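Local coordinates for transcription termination factor NusA (Planctomyces limnophilus, PDB 4MTN), which probably takes part in both transcription termination and antitermination, binding the core RNA polymerase and nascent RNA, at residues Glu31-Ser36 against Gln87-Lys92; Gly110-Gly115 against Arg152-Val157; Val210-Ala215 against Ile245-Trp250; Pro274-Val279 against Gln346-Phe351. One frame throughout, in Å; residues are numbered along the deposited sequence.

Interaction 1: Glu31-Ser36 against Gln87-Lys92; sequences EQAILS and QVMIQK
Residues 31-36 of helix 23-42 cross residues 87-92 of helix 87-105 at 119°, their short axes coming within 8.8 Å of each other. The small side chain of Ala33 sits where the backbones are nearest, with its CB 4.1 Å from CG of Met89, a selenomethionine. That CG is anti to the backbone N, and the rest of the chain runs off from Ala33, so that Met89 also touches Ile11 on helix 7-18. Both helices belong to the NusA N-terminal domain, the part that in relatives docks on RNA polymerase. Helix 23-42 turns its buried residues Ile34 and Leu35 to strand 48-52, while the contact with 87-92 remains at the surface. Lys92 makes the largest contribution. Its chain bends at chi2 (-70°) and then runs straight, lying along the flank of the other helix: CG nears the backbone N of Ala33, CD packs on CB of Gln32 at 3.7 Å, and CE passes beside OG of Ser36 at 3.3 Å. An alanine here would probably reduce the direct contact between the two helices to little more than Ala33 against Met89. Ser36 turns its hydroxyl back onto its own helix, where OG donates to Gln32 O at 3.0 Å, nearly along the C=O axis; the same carbonyl oxygen accepts the backbone N-H of Ser36 as well.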
loop_
_atom_site.group_PDB
_atom_site.type_symbol
_atom_site.label_atom_id
_atom_site.label_comp_id
_atom_site.label_asym_id
_atom_site.label_seq_id
_atom_site.Cartn_x
_atom_site.Cartn_y
_atom_site.Cartn_z
ATOM N N GLU A 31 -27.951 15.695 20.318
ATOM C CA GLU A 31 -27.591 15.200 21.643
ATOM C C GLU A 31 -26.249 15.768 22.090
ATOM O O GLU A 31 -26.110 16.233 23.221
ATOM C CB GLU A 31 -27.542 13.669 21.656
ATOM C CG GLU A 31 -28.905 12.998 21.663
ATOM C CD GLU A 31 -28.811 11.484 21.658
ATOM O OE1 GLU A 31 -27.687 10.958 21.520
ATOM O OE2 GLU A 31 -29.860 10.821 21.795
ATOM N N GLN A 32 -25.270 15.737 21.194
ATOM C CA GLN A 32 -23.938 16.248 21.497
ATOM C C GLN A 32 -23.954 17.759 21.707
ATOM O O GLN A 32 -23.112 18.303 22.422
ATOM C CB GLN A 32 -22.956 15.880 20.382
ATOM C CG GLN A 32 -22.677 14.390 20.275
ATOM C CD GLN A 32 -22.099 13.811 21.550
ATOM O OE1 GLN A 32 -21.304 14.454 22.235
ATOM N NE2 GLN A 32 -22.502 12.589 21.880
ATOM N N ALA A 33 -24.916 18.433 21.082
ATOM C CA ALA A 33 -25.079 19.872 21.258
ATOM C C ALA A 33 -25.668 20.175 22.632
ATOM O O ALA A 33 -25.245 21.115 23.307
ATOM C CB ALA A 33 -25.956 20.450 20.159
ATOM N N ILE A 34 -26.647 19.372 23.038
ATOM C CA ILE A 34 -27.244 19.490 24.363
ATOM C C ILE A 34 -26.218 19.127 25.431
ATOM O O ILE A 34 -26.128 19.778 26.473
ATOM C CB ILE A 34 -28.487 18.587 24.507
ATOM C CG1 ILE A 34 -29.594 19.050 23.557
ATOM C CG2 ILE A 34 -28.992 18.580 25.943
ATOM C CD1 ILE A 34 -30.841 18.197 23.617
ATOM N N LEU A 35 -25.439 18.086 25.153
ATOM C CA LEU A 35 -24.409 17.619 26.073
ATOM C C LEU A 35 -23.356 18.692 26.327
ATOM O O LEU A 35 -22.960 18.926 27.469
ATOM C CB LEU A 35 -23.749 16.350 25.528
ATOM C CG LEU A 35 -22.659 15.701 26.380
ATOM C CD1 LEU A 35 -23.130 15.520 27.812
ATOM C CD2 LEU A 35 -22.252 14.366 25.776
ATOM N N SER A 36 -22.905 19.342 25.257
ATOM C CA SER A 36 -21.922 20.413 25.371
ATOM C C SER A 36 -22.498 21.593 26.147
ATOM O O SER A 36 -21.794 22.243 26.919
ATOM C CB SER A 36 -21.456 20.868 23.988
ATOM O OG SER A 36 -20.719 19.846 23.339
ATOM N N GLN A 87 -25.334 27.390 14.046
ATOM C CA GLN A 87 -24.381 26.691 13.191
ATOM C C GLN A 87 -23.458 25.810 14.026
ATOM O O GLN A 87 -22.789 24.920 13.500
ATOM C CB GLN A 87 -23.563 27.687 12.362
ATOM C CG GLN A 87 -22.322 28.234 13.061
ATOM C CD GLN A 87 -22.646 29.211 14.177
ATOM O OE1 GLN A 87 -23.790 29.639 14.334
ATOM N NE2 GLN A 87 -21.634 29.569 14.957
ATOM N N VAL A 88 -23.427 26.067 15.330
ATOM C CA VAL A 88 -22.622 25.277 16.253
ATOM C C VAL A 88 -23.194 23.869 16.378
ATOM O O VAL A 88 -22.453 22.891 16.491
ATOM C CB VAL A 88 -22.556 25.928 17.647
ATOM C CG1 VAL A 88 -21.552 25.199 18.527
ATOM C CG2 VAL A 88 -22.192 27.400 17.526
HETATM N N MSE A 89 -24.518 23.779 16.355
HETATM C CA MSE A 89 -25.207 22.496 16.414
HETATM C C MSE A 89 -24.940 21.678 15.156
HETATM O O MSE A 89 -24.753 20.463 15.222
HETATM C CB MSE A 89 -26.711 22.706 16.599
HETATM C CG MSE A 89 -27.533 21.431 16.552
HETATM SE SE MSE A 89 -29.437 21.779 16.756
HETATM C CE MSE A 89 -29.669 23.045 15.290
ATOM N N ILE A 90 -24.921 22.356 14.012
ATOM C CA ILE A 90 -24.644 21.709 12.735
ATOM C C ILE A 90 -23.218 21.166 12.712
ATOM O O ILE A 90 -22.943 20.140 12.089
ATOM C CB ILE A 90 -24.847 22.679 11.553
ATOM C CG1 ILE A 90 -26.174 23.428 11.698
ATOM C CG2 ILE A 90 -24.796 21.932 10.227
ATOM C CD1 ILE A 90 -27.390 22.528 11.671
ATOM N N GLN A 91 -22.318 21.858 13.403
ATOM C CA GLN A 91 -20.935 21.410 13.525
ATOM C C GLN A 91 -20.874 20.089 14.288
ATOM O O GLN A 91 -20.018 19.246 14.021
ATOM C CB GLN A 91 -20.080 22.471 14.220
ATOM C CG GLN A 91 -18.606 22.113 14.323
ATOM C CD GLN A 91 -17.769 23.244 14.888
ATOM O OE1 GLN A 91 -18.250 24.364 15.057
ATOM N NE2 GLN A 91 -16.507 22.954 15.183
ATOM N N LYS A 92 -21.789 19.917 15.237
ATOM C CA LYS A 92 -21.903 18.667 15.978
ATOM C C LYS A 92 -22.549 17.584 15.118
ATOM O O LYS A 92 -22.185 16.411 15.203
ATOM C CB LYS A 92 -22.710 18.871 17.261
ATOM C CG LYS A 92 -21.934 19.528 18.392
ATOM C CD LYS A 92 -20.876 18.590 18.950
ATOM C CE LYS A 92 -20.182 19.196 20.159
ATOM N NZ LYS A 92 -19.204 18.254 20.770
#

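Interaction 2: Gly110-Gly115 against Arg152-Val157; sequences GQIVSG and RIRAVV
The guanidinium of Arg152 has OG of Ser114 and O of Gly115 over one face. Bends at chi2 and chi3 fold the arginine back to this place, but it is poorly ordered, and its angle to the hydroxyl does not suit a hydrogen bond. Arg154, by contrast, is extended from CG to NE, so its guanidinium stands well clear of strand 112-115; only the aliphatic part engages, with CD 4.1 Å from CG2 of Ile112. The backbones pair antiparallel. Val113 and Ala155 form a hydrogen-bonded pair, the N-H of Val113 reaching Ala155 O at 2.6 Å and the return bond running from Ala155 N to Val113 O. Gly115 and Ile153 form the next such pair, and beyond the other end Gly110 N donates to Val157 O at 2.9 Å. Ile112 and Val156 share a face of the sheet, crossing obliquely with their CG1 atoms 4.0 Å apart. Val113, on the other face, meets Val157, CG2 to CG2 at 3.6 Å. Pairing of the first and fourth strands is what closes the barrel of the OB fold, to which the S1 RNA-binding domain belongs. Strand 167-172 flanks 152-162 on its far edge, its Leu171 touching Ala155 and Val157, while helix 176-186 lies against Ile112 and Arg154 through Leu182.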
loop_
_atom_site.group_PDB
_atom_site.type_symbol
_atom_site.label_atom_id
_atom_site.label_comp_id
_atom_site.label_asym_id
_atom_site.label_seq_id
_atom_site.Cartn_x
_atom_site.Cartn_y
_atom_site.Cartn_z
ATOM N N GLY A 110 -9.098 -1.663 0.939
ATOM C CA GLY A 110 -8.712 -2.723 0.026
ATOM C C GLY A 110 -9.870 -3.210 -0.826
ATOM O O GLY A 110 -9.699 -4.092 -1.666
ATOM N N GLN A 111 -11.049 -2.632 -0.613
ATOM C CA GLN A 111 -12.251 -3.060 -1.325
ATOM C C GLN A 111 -12.685 -2.058 -2.387
ATOM O O GLN A 111 -12.535 -0.849 -2.216
ATOM C CB GLN A 111 -13.398 -3.292 -0.340
ATOM C CG GLN A 111 -13.161 -4.443 0.614
ATOM C CD GLN A 111 -13.062 -5.774 -0.104
ATOM O OE1 GLN A 111 -13.775 -6.019 -1.077
ATOM N NE2 GLN A 111 -12.170 -6.636 0.368
ATOM N N ILE A 112 -13.235 -2.576 -3.481
ATOM C CA ILE A 112 -13.692 -1.743 -4.588
ATOM C C ILE A 112 -14.906 -0.906 -4.201
ATOM O O ILE A 112 -15.878 -1.418 -3.648
ATOM C CB ILE A 112 -14.044 -2.596 -5.829
ATOM C CG1 ILE A 112 -12.770 -3.084 -6.520
ATOM C CG2 ILE A 112 -14.884 -1.798 -6.815
ATOM C CD1 ILE A 112 -13.027 -3.834 -7.811
ATOM N N VAL A 113 -14.831 0.389 -4.491
ATOM C CA VAL A 113 -15.952 1.297 -4.301
ATOM C C VAL A 113 -16.171 2.062 -5.602
ATOM O O VAL A 113 -15.213 2.394 -6.297
ATOM C CB VAL A 113 -15.703 2.271 -3.124
ATOM C CG1 VAL A 113 -16.803 3.313 -3.034
ATOM C CG2 VAL A 113 -15.602 1.502 -1.816
ATOM N N SER A 114 -17.430 2.325 -5.941
ATOM C CA SER A 114 -17.751 3.015 -7.183
ATOM C C SER A 114 -18.367 4.386 -6.926
ATOM O O SER A 114 -18.942 4.632 -5.866
ATOM C CB SER A 114 -18.700 2.169 -8.034
ATOM O OG SER A 114 -19.057 2.853 -9.223
ATOM N N GLY A 115 -18.232 5.279 -7.900
ATOM C CA GLY A 115 -18.787 6.615 -7.793
ATOM C C GLY A 115 -18.695 7.389 -9.092
ATOM O O GLY A 115 -18.367 6.829 -10.138
ATOM N N ARG A 152 -18.767 7.377 -14.615
ATOM C CA ARG A 152 -18.623 6.256 -13.697
ATOM C C ARG A 152 -17.162 5.854 -13.542
ATOM O O ARG A 152 -16.425 5.752 -14.522
ATOM C CB ARG A 152 -19.449 5.060 -14.176
ATOM C CG ARG A 152 -20.952 5.291 -14.144
ATOM C CD ARG A 152 -21.456 5.438 -12.717
ATOM N NE ARG A 152 -21.300 4.203 -11.953
ATOM C CZ ARG A 152 -21.600 4.078 -10.664
ATOM N NH1 ARG A 152 -22.071 5.117 -9.986
ATOM N NH2 ARG A 152 -21.426 2.916 -10.050
ATOM N N ILE A 153 -16.752 5.630 -12.299
ATOM C CA ILE A 153 -15.388 5.224 -11.994
ATOM C C ILE A 153 -15.396 4.365 -10.734
ATOM O O ILE A 153 -16.250 4.540 -9.865
ATOM C CB ILE A 153 -14.460 6.451 -11.807
ATOM C CG1 ILE A 153 -12.999 6.023 -11.653
ATOM C CG2 ILE A 153 -14.910 7.291 -10.620
ATOM C CD1 ILE A 153 -12.048 7.179 -11.414
ATOM N N ARG A 154 -14.466 3.420 -10.646
ATOM C CA ARG A 154 -14.339 2.614 -9.438
ATOM C C ARG A 154 -12.878 2.377 -9.067
ATOM O O ARG A 154 -11.997 2.351 -9.927
ATOM C CB ARG A 154 -15.070 1.280 -9.600
ATOM C CG ARG A 154 -14.593 0.416 -10.751
ATOM C CD ARG A 154 -15.385 -0.880 -10.799
ATOM N NE ARG A 154 -14.963 -1.752 -11.891
ATOM C CZ ARG A 154 -15.372 -3.007 -12.041
ATOM N NH1 ARG A 154 -16.212 -3.541 -11.166
ATOM N NH2 ARG A 154 -14.938 -3.731 -13.064
ATOM N N ALA A 155 -12.636 2.214 -7.770
ATOM C CA ALA A 155 -11.296 1.994 -7.244
ATOM C C ALA A 155 -11.379 1.380 -5.851
ATOM O O ALA A 155 -12.471 1.148 -5.334
ATOM C CB ALA A 155 -10.516 3.298 -7.208
ATOM N N VAL A 156 -10.225 1.123 -5.246
ATOM C CA VAL A 156 -10.187 0.561 -3.901
ATOM C C VAL A 156 -9.879 1.649 -2.883
ATOM O O VAL A 156 -9.167 2.608 -3.181
ATOM C CB VAL A 156 -9.148 -0.573 -3.774
ATOM C CG1 VAL A 156 -9.551 -1.758 -4.635
ATOM C CG2 VAL A 156 -7.758 -0.080 -4.143
ATOM N N VAL A 157 -10.431 1.508 -1.683
ATOM C CA VAL A 157 -10.190 2.490 -0.638
ATOM C C VAL A 157 -8.811 2.257 -0.047
ATOM O O VAL A 157 -8.539 1.195 0.513
ATOM C CB VAL A 157 -11.249 2.413 0.476
ATOM C CG1 VAL A 157 -10.906 3.374 1.601
ATOM C CG2 VAL A 157 -12.632 2.707 -0.085
#

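Interaction 3: Val210-Ala215 against Ile245-Trp250; sequences VAVSCA and IEVVRW
The tight part of the contact is the aliphatic cluster of Val210, Val212, Ile245 and Val247. Val210 and Ile245 lie side by side, CG2 to CG2 at 4.0 Å, and Val212 crosses Val247 at about a right angle, its CG2 3.8 Å from CG1 of Val247. Helices 221-226 and 231-239 close over this cluster, through Cys225 on Val212 and Ile233 on Ile245 and Val247. The backbones run parallel and exchange four hydrogen bonds, among them Val210 N to Glu246 O at 2.6 Å and Trp250 N to Val212 O at 2.7 Å. A three-stranded sheet with its last strand parallel to the central one, backed by helices, is the type II KH fold, an RNA-binding module. The looser part begins at the partly exposed Trp250. Ala211 CB reaches the edge of its indole, 4.0 Å from CE3, while the rest of the ring projects beyond 210-215; its NE1 is hydrogen-bonded to Asp252. Ala211 and Val248 are met by Leu305 of helix 297-306. The charged residues extend from the outer strand to partners elsewhere: Glu246 forms salt bridges with Lys209 and Arg207, and the exposed Arg249 pairs with Asp220.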
loop_
_atom_site.group_PDB
_atom_site.type_symbol
_atom_site.label_atom_id
_atom_site.label_comp_id
_atom_site.label_asym_id
_atom_site.label_seq_id
_atom_site.Cartn_x
_atom_site.Cartn_y
_atom_site.Cartn_z
ATOM N N VAL A 210 0.904 -12.352 -11.122
ATOM C CA VAL A 210 -0.025 -12.977 -10.186
ATOM C C VAL A 210 0.345 -14.427 -9.894
ATOM O O VAL A 210 0.410 -15.254 -10.803
ATOM C CB VAL A 210 -1.471 -12.946 -10.718
ATOM C CG1 VAL A 210 -2.441 -13.437 -9.650
ATOM C CG2 VAL A 210 -1.840 -11.548 -11.190
ATOM N N ALA A 211 0.579 -14.734 -8.621
ATOM C CA ALA A 211 0.876 -16.101 -8.208
ATOM C C ALA A 211 -0.343 -16.731 -7.540
ATOM O O ALA A 211 -0.832 -16.232 -6.527
ATOM C CB ALA A 211 2.071 -16.127 -7.272
ATOM N N VAL A 212 -0.824 -17.832 -8.111
ATOM C CA VAL A 212 -2.039 -18.482 -7.628
ATOM C C VAL A 212 -1.791 -19.933 -7.214
ATOM O O VAL A 212 -0.798 -20.543 -7.610
ATOM C CB VAL A 212 -3.150 -18.454 -8.694
ATOM C CG1 VAL A 212 -3.537 -17.019 -9.023
ATOM C CG2 VAL A 212 -2.702 -19.191 -9.950
ATOM N N SER A 213 -2.701 -20.477 -6.412
ATOM C CA SER A 213 -2.593 -21.857 -5.953
ATOM C C SER A 213 -3.967 -22.468 -5.700
ATOM O O SER A 213 -4.966 -21.754 -5.599
ATOM C CB SER A 213 -1.747 -21.937 -4.682
ATOM O OG SER A 213 -2.464 -21.444 -3.564
ATOM N N CYS A 214 -4.010 -23.793 -5.606
ATOM C CA CYS A 214 -5.252 -24.504 -5.326
ATOM C C CYS A 214 -5.037 -25.587 -4.274
ATOM O O CYS A 214 -3.982 -26.222 -4.233
ATOM C CB CYS A 214 -5.818 -25.121 -6.604
ATOM S SG CYS A 214 -7.389 -25.982 -6.372
ATOM N N ALA A 215 -6.043 -25.790 -3.427
ATOM C CA ALA A 215 -5.980 -26.803 -2.379
ATOM C C ALA A 215 -5.864 -28.199 -2.980
ATOM O O ALA A 215 -5.118 -29.044 -2.482
ATOM C CB ALA A 215 -7.201 -26.713 -1.479
ATOM N N ILE A 245 -1.109 -8.642 -17.642
ATOM C CA ILE A 245 -1.294 -9.496 -16.474
ATOM C C ILE A 245 -0.743 -10.902 -16.695
ATOM O O ILE A 245 -1.213 -11.637 -17.565
ATOM C CB ILE A 245 -2.781 -9.593 -16.088
ATOM C CG1 ILE A 245 -3.340 -8.201 -15.784
ATOM C CG2 ILE A 245 -2.963 -10.514 -14.894
ATOM C CD1 ILE A 245 -4.797 -8.200 -15.393
ATOM N N GLU A 246 0.257 -11.268 -15.900
ATOM C CA GLU A 246 0.848 -12.601 -15.963
ATOM C C GLU A 246 0.432 -13.434 -14.758
ATOM O O GLU A 246 0.726 -13.079 -13.618
ATOM C CB GLU A 246 2.374 -12.518 -16.029
ATOM C CG GLU A 246 2.916 -11.600 -17.108
ATOM C CD GLU A 246 4.420 -11.434 -17.018
ATOM O OE1 GLU A 246 5.051 -12.150 -16.211
ATOM O OE2 GLU A 246 4.972 -10.586 -17.749
ATOM N N VAL A 247 -0.252 -14.545 -15.010
ATOM C CA VAL A 247 -0.645 -15.448 -13.938
ATOM C C VAL A 247 0.280 -16.657 -13.896
ATOM O O VAL A 247 0.377 -17.408 -14.866
ATOM C CB VAL A 247 -2.100 -15.926 -14.097
ATOM C CG1 VAL A 247 -2.471 -16.867 -12.964
ATOM C CG2 VAL A 247 -3.044 -14.738 -14.140
ATOM N N VAL A 248 0.966 -16.835 -12.772
ATOM C CA VAL A 248 1.866 -17.970 -12.609
ATOM C C VAL A 248 1.464 -18.830 -11.416
ATOM O O VAL A 248 0.529 -18.500 -10.685
ATOM C CB VAL A 248 3.323 -17.508 -12.434
ATOM C CG1 VAL A 248 3.805 -16.796 -13.689
ATOM C CG2 VAL A 248 3.449 -16.603 -11.219
ATOM N N ARG A 249 2.182 -19.930 -11.218
ATOM C CA ARG A 249 1.844 -20.876 -10.163
ATOM C C ARG A 249 2.631 -20.589 -8.890
ATOM O O ARG A 249 3.853 -20.447 -8.923
ATOM C CB ARG A 249 2.102 -22.312 -10.629
ATOM C CG ARG A 249 1.573 -23.378 -9.681
ATOM C CD ARG A 249 2.108 -24.756 -10.041
ATOM N NE ARG A 249 1.678 -25.191 -11.368
ATOM C CZ ARG A 249 0.736 -26.103 -11.588
ATOM N NH1 ARG A 249 0.122 -26.686 -10.566
ATOM N NH2 ARG A 249 0.411 -26.437 -12.829
ATOM N N TRP A 250 1.922 -20.502 -7.770
ATOM C CA TRP A 250 2.564 -20.302 -6.477
ATOM C C TRP A 250 3.137 -21.610 -5.944
ATOM O O TRP A 250 2.553 -22.678 -6.128
ATOM C CB TRP A 250 1.579 -19.715 -5.464
ATOM C CG TRP A 250 2.098 -19.736 -4.055
ATOM C CD1 TRP A 250 1.874 -20.699 -3.114
ATOM C CD2 TRP A 250 2.939 -18.756 -3.434
ATOM N NE1 TRP A 250 2.519 -20.378 -1.945
ATOM C CE2 TRP A 250 3.180 -19.189 -2.115
ATOM C CE3 TRP A 250 3.508 -17.553 -3.864
ATOM C CZ2 TRP A 250 3.965 -18.462 -1.223
ATOM C CZ3 TRP A 250 4.287 -16.833 -2.976
ATOM C CH2 TRP A 250 4.510 -17.291 -1.671
#

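Interaction 4: Pro274-Val279 against Gln346-Phe351; sequences PMLGRV and QGFLSF
The ring of Phe348 is met from two directions by neighbouring side chains of the 274-279 turn. Leu276 comes over a face: its CG stands 4.1 Å from the ring centroid and 28° off the normal, a CH-pi contact, while its CD2 leans on CE1 of Phe348 at 3.5 Å. Met275, a selenomethionine, takes the edge instead, its chain crossing the aromatic side chain at about a right angle. SE lies in the plane of the ring, 5.3 Å from the centroid, in a Met-aromatic contact, and the bend at chi3 (55°) brings the terminal CE within 3.5 Å of CZ of Phe348. The same SE touches CG of Gln346. An alanine here in place of Phe348 would probably deprive both Met275 and Leu276 of the surface they share and loosen the seat of the turn. The turn joins strands 269-273 and 278-282 of what the topology marks as the second KH domain, with a G1 beta bulge in which Gly277 and Arg278 face Cys273. Its partner follows helix 337-345 of the helix-hairpin-helix domain, which finishes in a Schellman motif at Gly347. Leu276 CD1 also lies over one face of the Arg278 guanidinium, whose NH2 forms a salt bridge with Asp353. Between the backbones a water accepts from Met275 N and donates to Gln346 O at 2.7 Å. The interface between the two domains thus relies here on apolar and aromatic surfaces, with polar links supplied by one bridging water and by the salt bridge from Arg278 to Asp353, just beyond 346-351.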
loop_
_atom_site.group_PDB
_atom_site.type_symbol
_atom_site.label_atom_id
_atom_site.label_comp_id
_atom_site.label_asym_id
_atom_site.label_seq_id
_atom_site.Cartn_x
_atom_site.Cartn_y
_atom_site.Cartn_z
ATOM N N PRO A 274 20.710 -16.058 2.150
ATOM C CA PRO A 274 19.910 -15.596 3.292
ATOM C C PRO A 274 20.467 -14.349 3.981
ATOM O O PRO A 274 19.689 -13.514 4.444
ATOM C CB PRO A 274 19.944 -16.794 4.248
ATOM C CG PRO A 274 20.203 -17.970 3.373
ATOM C CD PRO A 274 21.122 -17.465 2.305
HETATM N N MSE A 275 21.790 -14.228 4.048
HETATM C CA MSE A 275 22.420 -13.112 4.749
HETATM C C MSE A 275 22.178 -11.776 4.054
HETATM O O MSE A 275 22.040 -10.743 4.710
HETATM C CB MSE A 275 23.921 -13.358 4.896
HETATM C CG MSE A 275 24.263 -14.447 5.894
HETATM SE SE MSE A 275 26.174 -14.576 6.239
HETATM C CE MSE A 275 26.516 -12.732 6.765
ATOM N N LEU A 276 22.134 -11.795 2.727
ATOM C CA LEU A 276 21.841 -10.590 1.961
ATOM C C LEU A 276 20.360 -10.494 1.618
ATOM O O LEU A 276 19.918 -9.510 1.022
ATOM C CB LEU A 276 22.677 -10.549 0.681
ATOM C CG LEU A 276 24.115 -10.058 0.829
ATOM C CD1 LEU A 276 24.864 -10.199 -0.483
ATOM C CD2 LEU A 276 24.129 -8.613 1.306
ATOM N N GLY A 277 19.598 -11.514 2.005
ATOM C CA GLY A 277 18.189 -11.592 1.661
ATOM C C GLY A 277 18.020 -11.586 0.155
ATOM O O GLY A 277 17.103 -10.963 -0.381
ATOM N N ARG A 278 18.917 -12.292 -0.526
ATOM C CA ARG A 278 19.009 -12.229 -1.977
ATOM C C ARG A 278 18.982 -13.611 -2.621
ATOM O O ARG A 278 19.659 -14.532 -2.167
ATOM C CB ARG A 278 20.288 -11.489 -2.380
ATOM C CG ARG A 278 20.636 -11.572 -3.856
ATOM C CD ARG A 278 22.034 -11.038 -4.114
ATOM N NE ARG A 278 22.194 -9.668 -3.635
ATOM C CZ ARG A 278 23.360 -9.034 -3.563
ATOM N NH1 ARG A 278 24.475 -9.649 -3.936
ATOM N NH2 ARG A 278 23.414 -7.788 -3.113
ATOM N N VAL A 279 18.188 -13.750 -3.678
ATOM C CA VAL A 279 18.196 -14.966 -4.481
ATOM C C VAL A 279 19.048 -14.743 -5.724
ATOM O O VAL A 279 18.791 -13.828 -6.506
ATOM C CB VAL A 279 16.775 -15.395 -4.899
ATOM C CG1 VAL A 279 16.838 -16.512 -5.930
ATOM C CG2 VAL A 279 15.974 -15.832 -3.685
ATOM N N GLN A 346 29.239 -16.886 0.588
ATOM C CA GLN A 346 27.927 -16.649 1.177
ATOM C C GLN A 346 27.103 -15.644 0.369
ATOM O O GLN A 346 25.995 -15.281 0.763
ATOM C CB GLN A 346 28.073 -16.169 2.621
ATOM C CG GLN A 346 26.940 -16.612 3.526
ATOM C CD GLN A 346 26.947 -18.106 3.782
ATOM O OE1 GLN A 346 27.991 -18.757 3.700
ATOM N NE2 GLN A 346 25.781 -18.659 4.094
ATOM N N GLY A 347 27.650 -15.196 -0.758
ATOM C CA GLY A 347 26.914 -14.331 -1.664
ATOM C C GLY A 347 27.333 -12.872 -1.680
ATOM O O GLY A 347 26.735 -12.060 -2.387
ATOM N N PHE A 348 28.358 -12.533 -0.905
ATOM C CA PHE A 348 28.865 -11.165 -0.878
ATOM C C PHE A 348 29.871 -10.941 -2.002
ATOM O O PHE A 348 30.900 -11.611 -2.068
ATOM C CB PHE A 348 29.501 -10.853 0.477
ATOM C CG PHE A 348 28.532 -10.895 1.622
ATOM C CD1 PHE A 348 27.854 -9.753 2.014
ATOM C CD2 PHE A 348 28.296 -12.076 2.305
ATOM C CE1 PHE A 348 26.960 -9.789 3.066
ATOM C CE2 PHE A 348 27.403 -12.117 3.357
ATOM C CZ PHE A 348 26.733 -10.972 3.736
ATOM N N LEU A 349 29.566 -9.994 -2.884
ATOM C CA LEU A 349 30.402 -9.745 -4.052
ATOM C C LEU A 349 31.004 -8.343 -4.034
ATOM O O LEU A 349 32.222 -8.185 -3.947
ATOM C CB LEU A 349 29.595 -9.955 -5.334
ATOM C CG LEU A 349 29.045 -11.371 -5.525
ATOM C CD1 LEU A 349 28.151 -11.447 -6.754
ATOM C CD2 LEU A 349 30.182 -12.380 -5.617
ATOM N N SER A 350 30.150 -7.330 -4.122
ATOM C CA SER A 350 30.609 -5.946 -4.125
ATOM C C SER A 350 30.845 -5.433 -2.708
ATOM O O SER A 350 30.609 -6.147 -1.732
ATOM C CB SER A 350 29.599 -5.051 -4.844
ATOM O OG SER A 350 28.352 -5.046 -4.171
ATOM N N PHE A 351 31.307 -4.190 -2.600
ATOM C CA PHE A 351 31.529 -3.569 -1.299
ATOM C C PHE A 351 30.214 -3.075 -0.712
ATOM O O PHE A 351 30.102 -2.866 0.495
ATOM C CB PHE A 351 32.528 -2.415 -1.413
ATOM C CG PHE A 351 33.955 -2.863 -1.558
ATOM C CD1 PHE A 351 34.716 -3.173 -0.441
ATOM C CD2 PHE A 351 34.537 -2.978 -2.810
ATOM C CE1 PHE A 351 36.027 -3.587 -0.570
ATOM C CE2 PHE A 351 35.850 -3.392 -2.944
ATOM C CZ PHE A 351 36.596 -3.697 -1.823
HETATM O O HOH W 1 23.954 -15.608 2.492
#

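Overall arrangement
The four contacts follow one another along the chain without interleaving, each closing before the next opens, and none touches another. The centres of interactions 1 and 2 are about 33 Å apart, those of interactions 2 and 3 about 24 Å, and those of interactions 3 and 4 about 28 Å. Interactions 1 and 4, with centres about 62 Å apart, lie on opposite sides of the chain's centre. Helix 87-105, which enters interaction 1, is followed directly by strand 112-120 of interaction 2. Interactions 1 to 3 each lie within a single domain: N-terminal, S1 and first KH. Interaction 4 instead joins a KH hairpin to the helix-hairpin-helix region. Such an elongated chain of modules is consistent with a factor that binds both polymerase and nascent RNA.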